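Local coordinates for lipoprotein (PDB 5T11) that probably guides export of the Pel polysaccharide across the outer membrane, acting as a periplasmic lipoprotein that assembles into a dodecamer, at residues V91-E97 and G112-I118; W127-R133 and S147-L153; L47-I52 and P155-R159; E108-G112 and S139-A145. The protein carries 1 engineered substitution. All coordinates share one frame; numbering follows the deposited sequence.

How the contacts relate
Contacts 1, 2 and 4 lie on one mixed sheet, in which strands 90-99, 109-119 and 125-134 are successive neighbours. Contact 1 is the hairpin pairing of the first two; its centre is about 9 Å from that of contact 2, where helix 141-152 packs on strand 125-134. The start of the same helix meets strand 109-119 in contact 4, centred about 17 Å from contact 1, yet both include Gly112. Contact 3 ties the end of helix 35-49 to the C-terminal tail and closes the loop in which the others are nested; Leu156 reaches back to Leu92, Leu117 and Trp127. Contacts 3 and 4 do not touch; their nearest atoms are about 11 Å apart.

Contact 1: V91-E97 and G112-I118; sequences VLSGAVE and GVTFELI
Val91 and Ile118 exchange two backbone hydrogen bonds, and their CB atoms sit 4.3 Å apart on the face shared with Ser93 and Ala95. Leu92, across from Leu117, turns to the other face; with CG trans to the backbone N (chi1 -179°) it lays CD2 3.8 Å from CD1 of Phe115, the two side chains meeting at a slant. Ser93 N and O each make a backbone hydrogen bond with Glu116, and the O also lies near the plane of the Phe115 ring, 3.6 Å from CD1. At Gly94 the strands draw in: its CA is 4.0 Å from that of Phe115, and its phi of 160° suits glycine. Ala95 and Thr114 exchange two backbone hydrogen bonds, while Val96 CG1 rests 3.7 Å from Gly112 O. Glu97 N donates to Gly112 O. The Glu97 side chain, bent at chi2 (82°), swings back across Thr114 at about a right angle, and OE2 takes the OG1 hydroxyl on its syn side at 2.6 Å. Helix 35-49 covers Leu92, Val96 and Phe115, whereas Ala95, Thr114 and Glu116 face a neighbouring subunit. The pairing is that of an antiparallel beta hairpin in the middle of a mixed sheet.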
loop_
_atom_site.group_PDB
_atom_site.type_symbol
_atom_site.label_atom_id
_atom_site.label_comp_id
_atom_site.label_asym_id
_atom_site.label_seq_id
_atom_site.Cartn_x
_atom_site.Cartn_y
_atom_site.Cartn_z
ATOM N N VAL B 91 -0.823 39.363 -30.561
ATOM C CA VAL B 91 -0.870 38.508 -29.380
ATOM C C VAL B 91 -0.539 37.085 -29.814
ATOM O O VAL B 91 -1.095 36.587 -30.804
ATOM C CB VAL B 91 -2.243 38.555 -28.683
ATOM C CG1 VAL B 91 -2.436 37.347 -27.794
ATOM C CG2 VAL B 91 -2.361 39.794 -27.848
ATOM N N LEU B 92 0.380 36.447 -29.095
ATOM C CA LEU B 92 0.670 35.031 -29.264
ATOM C C LEU B 92 -0.027 34.283 -28.137
ATOM O O LEU B 92 0.218 34.564 -26.958
ATOM C CB LEU B 92 2.174 34.751 -29.246
ATOM C CG LEU B 92 2.499 33.262 -29.459
ATOM C CD1 LEU B 92 2.388 32.908 -30.931
ATOM C CD2 LEU B 92 3.866 32.832 -28.891
ATOM N N SER B 93 -0.928 33.381 -28.501
ATOM C CA SER B 93 -1.625 32.517 -27.568
ATOM C C SER B 93 -1.462 31.079 -28.051
ATOM O O SER B 93 -0.759 30.810 -29.031
ATOM C CB SER B 93 -3.101 32.912 -27.449
ATOM O OG SER B 93 -3.703 32.266 -26.340
ATOM N N GLY B 94 -2.118 30.150 -27.371
ATOM C CA GLY B 94 -2.058 28.760 -27.783
ATOM C C GLY B 94 -2.433 27.840 -26.633
ATOM O O GLY B 94 -3.097 28.255 -25.683
ATOM N N ALA B 95 -1.991 26.587 -26.751
ATOM C CA ALA B 95 -2.300 25.567 -25.757
ATOM C C ALA B 95 -1.244 24.470 -25.781
ATOM O O ALA B 95 -0.644 24.173 -26.824
ATOM C CB ALA B 95 -3.684 24.952 -25.992
ATOM N N VAL B 96 -1.045 23.856 -24.617
ATOM C CA VAL B 96 -0.176 22.696 -24.474
ATOM C C VAL B 96 -1.060 21.451 -24.391
ATOM O O VAL B 96 -1.868 21.308 -23.463
ATOM C CB VAL B 96 0.736 22.837 -23.247
ATOM C CG1 VAL B 96 1.639 21.624 -23.102
ATOM C CG2 VAL B 96 1.576 24.144 -23.364
ATOM N N GLU B 97 -0.935 20.568 -25.385
ATOM C CA GLU B 97 -1.687 19.316 -25.429
ATOM C C GLU B 97 -0.958 18.165 -24.757
ATOM O O GLU B 97 -1.600 17.184 -24.355
ATOM C CB GLU B 97 -1.998 18.922 -26.888
ATOM C CG GLU B 97 -3.005 19.852 -27.590
ATOM C CD GLU B 97 -2.363 21.124 -28.130
ATOM O OE1 GLU B 97 -1.172 21.067 -28.526
ATOM O OE2 GLU B 97 -3.038 22.183 -28.147
ATOM N N GLY B 112 3.435 18.357 -27.050
ATOM C CA GLY B 112 2.507 18.793 -28.085
ATOM C C GLY B 112 2.011 20.201 -27.777
ATOM O O GLY B 112 1.615 20.464 -26.636
ATOM N N VAL B 113 2.063 21.121 -28.761
ATOM C CA VAL B 113 1.715 22.530 -28.575
ATOM C C VAL B 113 0.999 23.052 -29.817
ATOM O O VAL B 113 1.302 22.654 -30.947
ATOM C CB VAL B 113 2.947 23.422 -28.298
ATOM C CG1 VAL B 113 3.590 23.070 -26.980
ATOM C CG2 VAL B 113 3.959 23.316 -29.442
ATOM N N THR B 114 0.049 23.963 -29.599
ATOM C CA THR B 114 -0.586 24.724 -30.667
ATOM C C THR B 114 -0.426 26.211 -30.356
ATOM O O THR B 114 -0.484 26.617 -29.190
ATOM C CB THR B 114 -2.075 24.355 -30.808
ATOM O OG1 THR B 114 -2.686 24.359 -29.511
ATOM C CG2 THR B 114 -2.250 22.959 -31.434
ATOM N N PHE B 115 -0.207 27.023 -31.390
ATOM C CA PHE B 115 -0.024 28.465 -31.232
ATOM C C PHE B 115 -0.894 29.214 -32.233
ATOM O O PHE B 115 -1.145 28.725 -33.341
ATOM C CB PHE B 115 1.438 28.905 -31.459
ATOM C CG PHE B 115 2.383 28.523 -30.355
ATOM C CD1 PHE B 115 2.451 29.277 -29.183
ATOM C CD2 PHE B 115 3.250 27.443 -30.508
ATOM C CE1 PHE B 115 3.328 28.928 -28.161
ATOM C CE2 PHE B 115 4.129 27.086 -29.486
ATOM C CZ PHE B 115 4.170 27.832 -28.314
ATOM N N GLU B 116 -1.336 30.415 -31.839
ATOM C CA GLU B 116 -2.034 31.347 -32.722
ATOM C C GLU B 116 -1.436 32.734 -32.540
ATOM O O GLU B 116 -1.126 33.141 -31.414
ATOM C CB GLU B 116 -3.557 31.433 -32.439
ATOM C CG GLU B 116 -4.326 30.141 -32.553
ATOM C CD GLU B 116 -4.333 29.350 -31.254
ATOM O OE1 GLU B 116 -4.393 29.972 -30.170
ATOM O OE2 GLU B 116 -4.273 28.103 -31.321
ATOM N N LEU B 117 -1.285 33.463 -33.641
ATOM C CA LEU B 117 -0.899 34.867 -33.605
ATOM C C LEU B 117 -2.111 35.704 -33.988
ATOM O O LEU B 117 -2.657 35.546 -35.089
ATOM C CB LEU B 117 0.273 35.149 -34.543
ATOM C CG LEU B 117 0.870 36.548 -34.375
ATOM C CD1 LEU B 117 1.622 36.620 -33.045
ATOM C CD2 LEU B 117 1.771 36.901 -35.543
ATOM N N ILE B 118 -2.518 36.602 -33.095
ATOM C CA ILE B 118 -3.740 37.382 -33.262
ATOM C C ILE B 118 -3.386 38.841 -33.536
ATOM O O ILE B 118 -2.541 39.424 -32.847
ATOM C CB ILE B 118 -4.653 37.246 -32.031
ATOM C CG1 ILE B 118 -5.128 35.787 -31.904
ATOM C CG2 ILE B 118 -5.835 38.206 -32.135
ATOM C CD1 ILE B 118 -5.369 35.330 -30.482
#

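Contact 2: W127-R133 and S147-L153; sequences WSATGTR and SLIAKVL
Arg133 NH1 donates to Ser147 OG at 2.8 Å, the one hydrogen bond between the two segments. The hydroxyl lies close to the guanidinium plane, at its edge, but the bond is bent, 131° at the hydrogen. A turn at chi3 (-65°) folds the otherwise extended arginine over the helix, so that CA of Leu148 sits 4.0 Å above the centre of one guanidinium face and NH2 comes near Lys151 CB.

Apolar packing fills the centre. Val152 sends its two methyls to different residues: CG2 to Gly131 CA at 3.6 Å and CG1 to Ala129 CB at 4.0 Å. Gly131 has no side chain, so the methyl packs directly on its backbone. Leu148 straddles the next step of the strand, CD2 at 3.7 Å from Gly131 O and CD1 at 3.8 Å from Thr132 O. This is a helix lying on a sheet as in a two-layer alpha/beta fold, running nearly antiparallel to strand 127-133 (151° between axes, 8.5 Å at closest approach); Val7 of strand 5-9 also touches Leu148 and Val152.

Around the aromatic ring, Val152 O stands at the edge of Trp127, in its plane and 3.6 Å from CZ2; that carbonyl also accepts a hydrogen bond from Gln9 NE2. Leu153 crosses the indole at about a right angle, bringing CD2 to CH2 while its CB points away from the strand. On the other side of the sheet, Thr132 OG1 bonds to Ser143 OG of a neighbouring subunit.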
loop_
_atom_site.group_PDB
_atom_site.type_symbol
_atom_site.label_atom_id
_atom_site.label_comp_id
_atom_site.label_asym_id
_atom_site.label_seq_id
_atom_site.Cartn_x
_atom_site.Cartn_y
_atom_site.Cartn_z
ATOM N N TRP B 127 -2.010 33.883 -38.154
ATOM C CA TRP B 127 -1.028 32.816 -38.284
ATOM C C TRP B 127 -1.285 31.820 -37.167
ATOM O O TRP B 127 -1.705 32.205 -36.069
ATOM C CB TRP B 127 0.404 33.370 -38.205
ATOM C CG TRP B 127 1.508 32.353 -38.224
ATOM C CD1 TRP B 127 2.224 31.942 -39.310
ATOM C CD2 TRP B 127 2.047 31.645 -37.093
ATOM N NE1 TRP B 127 3.163 31.014 -38.933
ATOM C CE2 TRP B 127 3.080 30.816 -37.576
ATOM C CE3 TRP B 127 1.754 31.637 -35.725
ATOM C CZ2 TRP B 127 3.816 29.973 -36.741
ATOM C CZ3 TRP B 127 2.487 30.793 -34.888
ATOM C CH2 TRP B 127 3.504 29.972 -35.399
ATOM N N SER B 128 -1.043 30.545 -37.457
ATOM C CA SER B 128 -1.193 29.522 -36.430
ATOM C C SER B 128 -0.347 28.323 -36.820
ATOM O O SER B 128 0.063 28.178 -37.980
ATOM C CB SER B 128 -2.662 29.118 -36.242
ATOM O OG SER B 128 -3.235 28.641 -37.456
ATOM N N ALA B 129 -0.093 27.461 -35.836
ATOM C CA ALA B 129 0.751 26.298 -36.069
ATOM C C ALA B 129 0.581 25.299 -34.936
ATOM O O ALA B 129 0.128 25.636 -33.837
ATOM C CB ALA B 129 2.227 26.680 -36.215
ATOM N N THR B 130 0.953 24.060 -35.236
ATOM C CA THR B 130 0.908 22.920 -34.335
ATOM C C THR B 130 2.223 22.165 -34.459
ATOM O O THR B 130 2.735 21.964 -35.573
ATOM C CB THR B 130 -0.262 21.978 -34.668
ATOM O OG1 THR B 130 -1.495 22.718 -34.673
ATOM C CG2 THR B 130 -0.356 20.830 -33.645
ATOM N N GLY B 131 2.778 21.761 -33.311
ATOM C CA GLY B 131 4.020 21.011 -33.319
ATOM C C GLY B 131 3.991 19.913 -32.275
ATOM O O GLY B 131 3.430 20.113 -31.190
ATOM N N THR B 132 4.560 18.747 -32.585
ATOM C CA THR B 132 4.690 17.665 -31.619
ATOM C C THR B 132 6.089 17.085 -31.743
ATOM O O THR B 132 6.703 17.159 -32.811
ATOM C CB THR B 132 3.646 16.540 -31.825
ATOM O OG1 THR B 132 3.905 15.850 -33.061
ATOM C CG2 THR B 132 2.220 17.098 -31.846
ATOM N N ARG B 133 6.581 16.487 -30.655
ATOM C CA ARG B 133 7.887 15.842 -30.711
ATOM C C ARG B 133 8.013 14.785 -29.620
ATOM O O ARG B 133 7.461 14.927 -28.523
ATOM C CB ARG B 133 9.025 16.866 -30.588
ATOM C CG ARG B 133 10.409 16.256 -30.770
ATOM C CD ARG B 133 11.477 17.317 -30.860
ATOM N NE ARG B 133 11.312 18.137 -32.053
ATOM C CZ ARG B 133 12.138 19.116 -32.401
ATOM N NH1 ARG B 133 13.185 19.390 -31.639
ATOM N NH2 ARG B 133 11.920 19.817 -33.507
ATOM N N SER B 147 13.500 23.073 -27.981
ATOM C CA SER B 147 13.837 22.826 -29.380
ATOM C C SER B 147 12.597 22.863 -30.272
ATOM O O SER B 147 12.643 23.399 -31.388
ATOM C CB SER B 147 14.551 21.475 -29.490
ATOM O OG SER B 147 15.067 21.234 -30.783
ATOM N N LEU B 148 11.470 22.315 -29.793
ATOM C CA LEU B 148 10.274 22.223 -30.630
ATOM C C LEU B 148 9.604 23.583 -30.808
ATOM O O LEU B 148 9.180 23.942 -31.917
ATOM C CB LEU B 148 9.278 21.231 -30.026
ATOM C CG LEU B 148 7.898 21.196 -30.696
ATOM C CD1 LEU B 148 8.005 20.664 -32.133
ATOM C CD2 LEU B 148 6.870 20.359 -29.888
ATOM N N ILE B 149 9.479 24.334 -29.721
ATOM C CA ILE B 149 8.867 25.651 -29.804
ATOM C C ILE B 149 9.694 26.566 -30.700
ATOM O O ILE B 149 9.142 27.344 -31.492
ATOM C CB ILE B 149 8.680 26.223 -28.392
ATOM C CG1 ILE B 149 7.540 25.476 -27.703
ATOM C CG2 ILE B 149 8.397 27.737 -28.449
ATOM C CD1 ILE B 149 7.591 25.502 -26.196
ATOM N N ALA B 150 11.027 26.458 -30.624
ATOM C CA ALA B 150 11.884 27.214 -31.537
ATOM C C ALA B 150 11.555 26.883 -32.988
ATOM O O ALA B 150 11.434 27.781 -33.831
ATOM C CB ALA B 150 13.360 26.940 -31.243
ATOM N N LYS B 151 11.386 25.592 -33.292
ATOM C CA LYS B 151 11.024 25.188 -34.652
ATOM C C LYS B 151 9.644 25.731 -35.029
ATOM O O LYS B 151 9.472 26.357 -36.086
ATOM C CB LYS B 151 11.071 23.653 -34.755
ATOM C CG LYS B 151 10.810 23.062 -36.135
ATOM C CD LYS B 151 11.928 23.427 -37.109
ATOM C CE LYS B 151 11.765 22.749 -38.470
ATOM N NZ LYS B 151 12.660 23.378 -39.479
ATOM N N VAL B 152 8.655 25.527 -34.150
ATOM C CA VAL B 152 7.272 25.903 -34.443
ATOM C C VAL B 152 7.151 27.408 -34.687
ATOM O O VAL B 152 6.412 27.848 -35.579
ATOM C CB VAL B 152 6.348 25.445 -33.297
ATOM C CG1 VAL B 152 4.982 26.110 -33.413
ATOM C CG2 VAL B 152 6.210 23.913 -33.284
ATOM N N LEU B 153 7.848 28.216 -33.895
ATOM C CA LEU B 153 7.754 29.669 -33.988
ATOM C C LEU B 153 8.762 30.276 -34.958
ATOM O O LEU B 153 8.831 31.509 -35.077
ATOM C CB LEU B 153 7.929 30.303 -32.601
ATOM C CG LEU B 153 6.885 29.927 -31.535
ATOM C CD1 LEU B 153 7.122 30.712 -30.237
ATOM C CD2 LEU B 153 5.454 30.141 -32.045
#

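Contact 3: L47-I52 and P155-R159; sequences LRAGGI and PLQAR
Ala158 N donates to Gly50 O at 2.8 Å (161° at the hydrogen), the direct hydrogen bond that joins the end of helix 35-49 to the C-terminal tail. Packing is close round this bond: the backbones of Gly50 and Gln157 approach to 4.3 Å between CA atoms, with no side chain on Gly50 to hold them apart, and Ala158 CB rests 3.5 Å from Gly51 O. Gly51 turns the chain with positive phi (100°) in a Schellman motif, its N bonded to Arg48 O and Ile52 N to Leu47 O. On the buried side Leu47, whose CB does not point at the tail, crosses Leu156 aslant, CD2 to CD1 at 3.7 Å, and Ile52 CD1 reaches Leu156 O at 3.6 Å. A water links the two backbones, donating to Leu47 O at 2.8 Å and to Leu156 O at 3.0 Å. The outer side is looser: the Gln157 side chain touches Gly50 through CB and CG, then runs on, extended, into an exposed position. Inward, Leu47 and Leu156 both touch Leu92 of strand 90-99; Leu47 and Ile52 lean on Val21 of strand 21-28, and Leu156 also packs on Trp127 of strand 125-134.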
loop_
_atom_site.group_PDB
_atom_site.type_symbol
_atom_site.label_atom_id
_atom_site.label_comp_id
_atom_site.label_asym_id
_atom_site.label_seq_id
_atom_site.Cartn_x
_atom_site.Cartn_y
_atom_site.Cartn_z
ATOM N N LEU B 47 10.691 34.100 -29.545
ATOM C CA LEU B 47 10.352 35.279 -30.340
ATOM C C LEU B 47 11.432 36.348 -30.244
ATOM O O LEU B 47 11.736 37.024 -31.237
ATOM C CB LEU B 47 9.015 35.863 -29.887
ATOM C CG LEU B 47 7.734 35.076 -30.156
ATOM C CD1 LEU B 47 6.543 35.851 -29.580
ATOM C CD2 LEU B 47 7.549 34.802 -31.650
ATOM N N ARG B 48 12.010 36.529 -29.051
ATOM C CA ARG B 48 13.093 37.497 -28.891
ATOM C C ARG B 48 14.360 37.026 -29.586
ATOM O O ARG B 48 15.047 37.821 -30.235
ATOM C CB ARG B 48 13.386 37.746 -27.414
ATOM C CG ARG B 48 12.409 38.649 -26.721
ATOM C CD ARG B 48 12.924 38.971 -25.325
ATOM N NE ARG B 48 11.849 39.421 -24.457
ATOM C CZ ARG B 48 11.306 38.688 -23.499
ATOM N NH1 ARG B 48 11.760 37.464 -23.264
ATOM N NH2 ARG B 48 10.323 39.198 -22.764
ATOM N N ALA B 49 14.697 35.742 -29.428
ATOM C CA ALA B 49 15.823 35.171 -30.157
ATOM C C ALA B 49 15.661 35.360 -31.659
ATOM O O ALA B 49 16.654 35.536 -32.370
ATOM C CB ALA B 49 15.969 33.687 -29.819
ATOM N N GLY B 50 14.423 35.360 -32.149
ATOM C CA GLY B 50 14.094 35.540 -33.545
ATOM C C GLY B 50 14.148 36.959 -34.060
ATOM O O GLY B 50 13.843 37.185 -35.234
ATOM N N GLY B 51 14.508 37.928 -33.226
ATOM C CA GLY B 51 14.685 39.296 -33.672
ATOM C C GLY B 51 13.537 40.237 -33.396
ATOM O O GLY B 51 13.563 41.373 -33.884
ATOM N N ILE B 52 12.524 39.804 -32.652
ATOM C CA ILE B 52 11.484 40.711 -32.183
ATOM C C ILE B 52 11.992 41.378 -30.904
ATOM O O ILE B 52 12.346 40.694 -29.940
ATOM C CB ILE B 52 10.163 39.962 -31.942
ATOM C CG1 ILE B 52 9.853 39.005 -33.099
ATOM C CG2 ILE B 52 9.018 40.940 -31.763
ATOM C CD1 ILE B 52 9.526 39.687 -34.380
ATOM N N PRO B 155 8.699 30.715 -38.186
ATOM C CA PRO B 155 8.182 31.689 -39.168
ATOM C C PRO B 155 7.910 33.077 -38.586
ATOM O O PRO B 155 7.679 34.011 -39.364
ATOM C CB PRO B 155 6.889 31.036 -39.674
ATOM C CG PRO B 155 7.022 29.558 -39.316
ATOM C CD PRO B 155 7.784 29.562 -38.034
ATOM N N LEU B 156 7.926 33.254 -37.265
ATOM C CA LEU B 156 7.733 34.575 -36.675
ATOM C C LEU B 156 9.041 35.326 -36.438
ATOM O O LEU B 156 9.028 36.383 -35.795
ATOM C CB LEU B 156 6.966 34.467 -35.360
ATOM C CG LEU B 156 5.630 33.722 -35.432
ATOM C CD1 LEU B 156 4.919 33.788 -34.090
ATOM C CD2 LEU B 156 4.753 34.286 -36.536
ATOM N N GLN B 157 10.161 34.819 -36.943
ATOM C CA GLN B 157 11.404 35.575 -36.870
ATOM C C GLN B 157 11.289 36.882 -37.651
ATOM O O GLN B 157 10.548 36.990 -38.634
ATOM C CB GLN B 157 12.565 34.738 -37.403
ATOM C CG GLN B 157 12.860 33.516 -36.560
ATOM C CD GLN B 157 13.816 32.546 -37.241
ATOM O OE1 GLN B 157 14.311 32.805 -38.342
ATOM N NE2 GLN B 157 14.081 31.414 -36.580
ATOM N N ALA B 158 12.017 37.893 -37.190
ATOM C CA ALA B 158 12.020 39.172 -37.881
ATOM C C ALA B 158 12.695 39.009 -39.233
ATOM O O ALA B 158 13.785 38.437 -39.326
ATOM C CB ALA B 158 12.739 40.233 -37.053
ATOM N N ARG B 159 12.034 39.492 -40.282
ATOM C CA ARG B 159 12.558 39.376 -41.633
ATOM C C ARG B 159 13.144 40.710 -42.055
ATOM O O ARG B 159 13.522 41.509 -41.203
ATOM C CB ARG B 159 11.462 38.928 -42.603
HETATM O O HOH W 1 10.873 35.717 -33.533
#

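Contact 4: E108-G112 and S139-A145; sequences EPVVG and SGLSSVA
Pro109 lies against the start of helix 141-152, its ring carbons divided among three residues. CB sits on the helix backbone, 3.5 Å from Leu141 CA; CG is 3.8 Å from Val144 CG2 and 3.4 Å from Ser139 OG. Ser139 OG only borders the ring; its hydrogen bond is with Trp136 O. Two residues on, Val111 points the same way. Its CG2, trans to its own carbonyl carbon, enters between three helix side chains, 3.6 Å from Leu141 CD1, 3.8 Å from Val144 CG1 and 3.9 Å from Ala145 CB. Val111 and Leu141 approach obliquely, whereas Val111 and Val144 run alongside each other with their tips pointing oppositely. Leu141 begins sidelong to the strand, but with CG trans to its N (chi1 177°) its end swings in, CD1 coming near Val110 O as well as Val111. Val144 splits its methyls, CG1 for Val111 and CG2 for Pro109, thereby joining the two patches. No hydrogen bond crosses between the segments: the contact is mainly apolar, made by one face of the strand on the start of the helix, with Gly140 at the N-cap and Gly140 O accepting from Val144 N. The axes are 7.7 Å apart at an angle of 34°. Trp99 of strand 90-99 packs against Val111, Leu141 and Ala145, and Arg133 of strand 125-134 touches Val144. Beyond the helix, Ser142 N bonds to Glu98 OE1 of a neighbouring subunit, so this helix start lies between its own sheet and the next chain.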
loop_
_atom_site.group_PDB
_atom_site.type_symbol
_atom_site.label_atom_id
_atom_site.label_comp_id
_atom_site.label_asym_id
_atom_site.label_seq_id
_atom_site.Cartn_x
_atom_site.Cartn_y
_atom_site.Cartn_z
ATOM N N GLU B 108 10.320 8.284 -22.335
ATOM C CA GLU B 108 10.789 9.384 -23.159
ATOM C C GLU B 108 9.928 10.639 -22.977
ATOM O O GLU B 108 8.725 10.548 -22.717
ATOM C CB GLU B 108 10.801 8.975 -24.636
ATOM C CG GLU B 108 9.459 8.582 -25.217
ATOM C CD GLU B 108 9.210 7.071 -25.180
ATOM O OE1 GLU B 108 9.569 6.417 -24.173
ATOM O OE2 GLU B 108 8.654 6.536 -26.169
ATOM N N PRO B 109 10.529 11.821 -23.106
ATOM C CA PRO B 109 9.739 13.062 -23.089
ATOM C C PRO B 109 8.907 13.216 -24.352
ATOM O O PRO B 109 9.316 12.825 -25.446
ATOM C CB PRO B 109 10.808 14.163 -23.009
ATOM C CG PRO B 109 12.040 13.545 -23.645
ATOM C CD PRO B 109 11.977 12.075 -23.230
ATOM N N VAL B 110 7.721 13.797 -24.190
ATOM C CA VAL B 110 6.806 14.045 -25.298
ATOM C C VAL B 110 6.171 15.422 -25.106
ATOM O O VAL B 110 5.770 15.781 -23.994
ATOM C CB VAL B 110 5.727 12.940 -25.405
ATOM C CG1 VAL B 110 6.345 11.602 -25.821
ATOM C CG2 VAL B 110 5.037 12.760 -24.078
ATOM N N VAL B 111 6.070 16.188 -26.194
ATOM C CA VAL B 111 5.553 17.558 -26.163
ATOM C C VAL B 111 4.601 17.774 -27.333
ATOM O O VAL B 111 4.920 17.426 -28.476
ATOM C CB VAL B 111 6.692 18.597 -26.228
ATOM C CG1 VAL B 111 6.130 20.028 -26.256
ATOM C CG2 VAL B 111 7.654 18.417 -25.043
ATOM N N GLY B 112 3.435 18.357 -27.050
ATOM C CA GLY B 112 2.507 18.793 -28.085
ATOM C C GLY B 112 2.011 20.201 -27.777
ATOM O O GLY B 112 1.615 20.464 -26.636
ATOM N N SER B 139 16.692 11.864 -23.337
ATOM C CA SER B 139 16.533 13.298 -23.523
ATOM C C SER B 139 15.746 13.932 -22.373
ATOM O O SER B 139 15.055 13.262 -21.597
ATOM C CB SER B 139 15.851 13.605 -24.856
ATOM O OG SER B 139 14.902 12.622 -25.207
ATOM N N GLY B 140 15.880 15.251 -22.270
ATOM C CA GLY B 140 15.192 16.033 -21.261
ATOM C C GLY B 140 13.923 16.637 -21.824
ATOM O O GLY B 140 13.890 17.107 -22.967
ATOM N N LEU B 141 12.865 16.604 -21.012
ATOM C CA LEU B 141 11.609 17.226 -21.415
ATOM C C LEU B 141 11.819 18.691 -21.805
ATOM O O LEU B 141 11.367 19.134 -22.868
ATOM C CB LEU B 141 10.599 17.099 -20.275
ATOM C CG LEU B 141 9.220 17.734 -20.438
ATOM C CD1 LEU B 141 8.586 17.319 -21.761
ATOM C CD2 LEU B 141 8.333 17.322 -19.273
ATOM N N SER B 142 12.505 19.467 -20.959
ATOM C CA SER B 142 12.677 20.873 -21.321
ATOM C C SER B 142 13.535 21.042 -22.581
ATOM O O SER B 142 13.281 21.958 -23.366
ATOM C CB SER B 142 13.252 21.676 -20.143
ATOM O OG SER B 142 14.506 21.165 -19.707
ATOM N N SER B 143 14.541 20.187 -22.804
ATOM C CA SER B 143 15.283 20.267 -24.064
ATOM C C SER B 143 14.361 20.031 -25.257
ATOM O O SER B 143 14.406 20.770 -26.248
ATOM C CB SER B 143 16.433 19.261 -24.083
ATOM O OG SER B 143 17.516 19.703 -23.286
ATOM N N VAL B 144 13.509 19.003 -25.177
ATOM C CA VAL B 144 12.592 18.723 -26.275
ATOM C C VAL B 144 11.615 19.881 -26.466
ATOM O O VAL B 144 11.382 20.341 -27.589
ATOM C CB VAL B 144 11.861 17.390 -26.039
ATOM C CG1 VAL B 144 10.724 17.244 -27.021
ATOM C CG2 VAL B 144 12.835 16.221 -26.199
ATOM N N ALA B 145 11.028 20.367 -25.375
ATOM C CA ALA B 145 10.065 21.461 -25.491
ATOM C C ALA B 145 10.702 22.723 -26.084
ATOM O O ALA B 145 10.097 23.394 -26.933
ATOM C CB ALA B 145 9.457 21.759 -24.121
#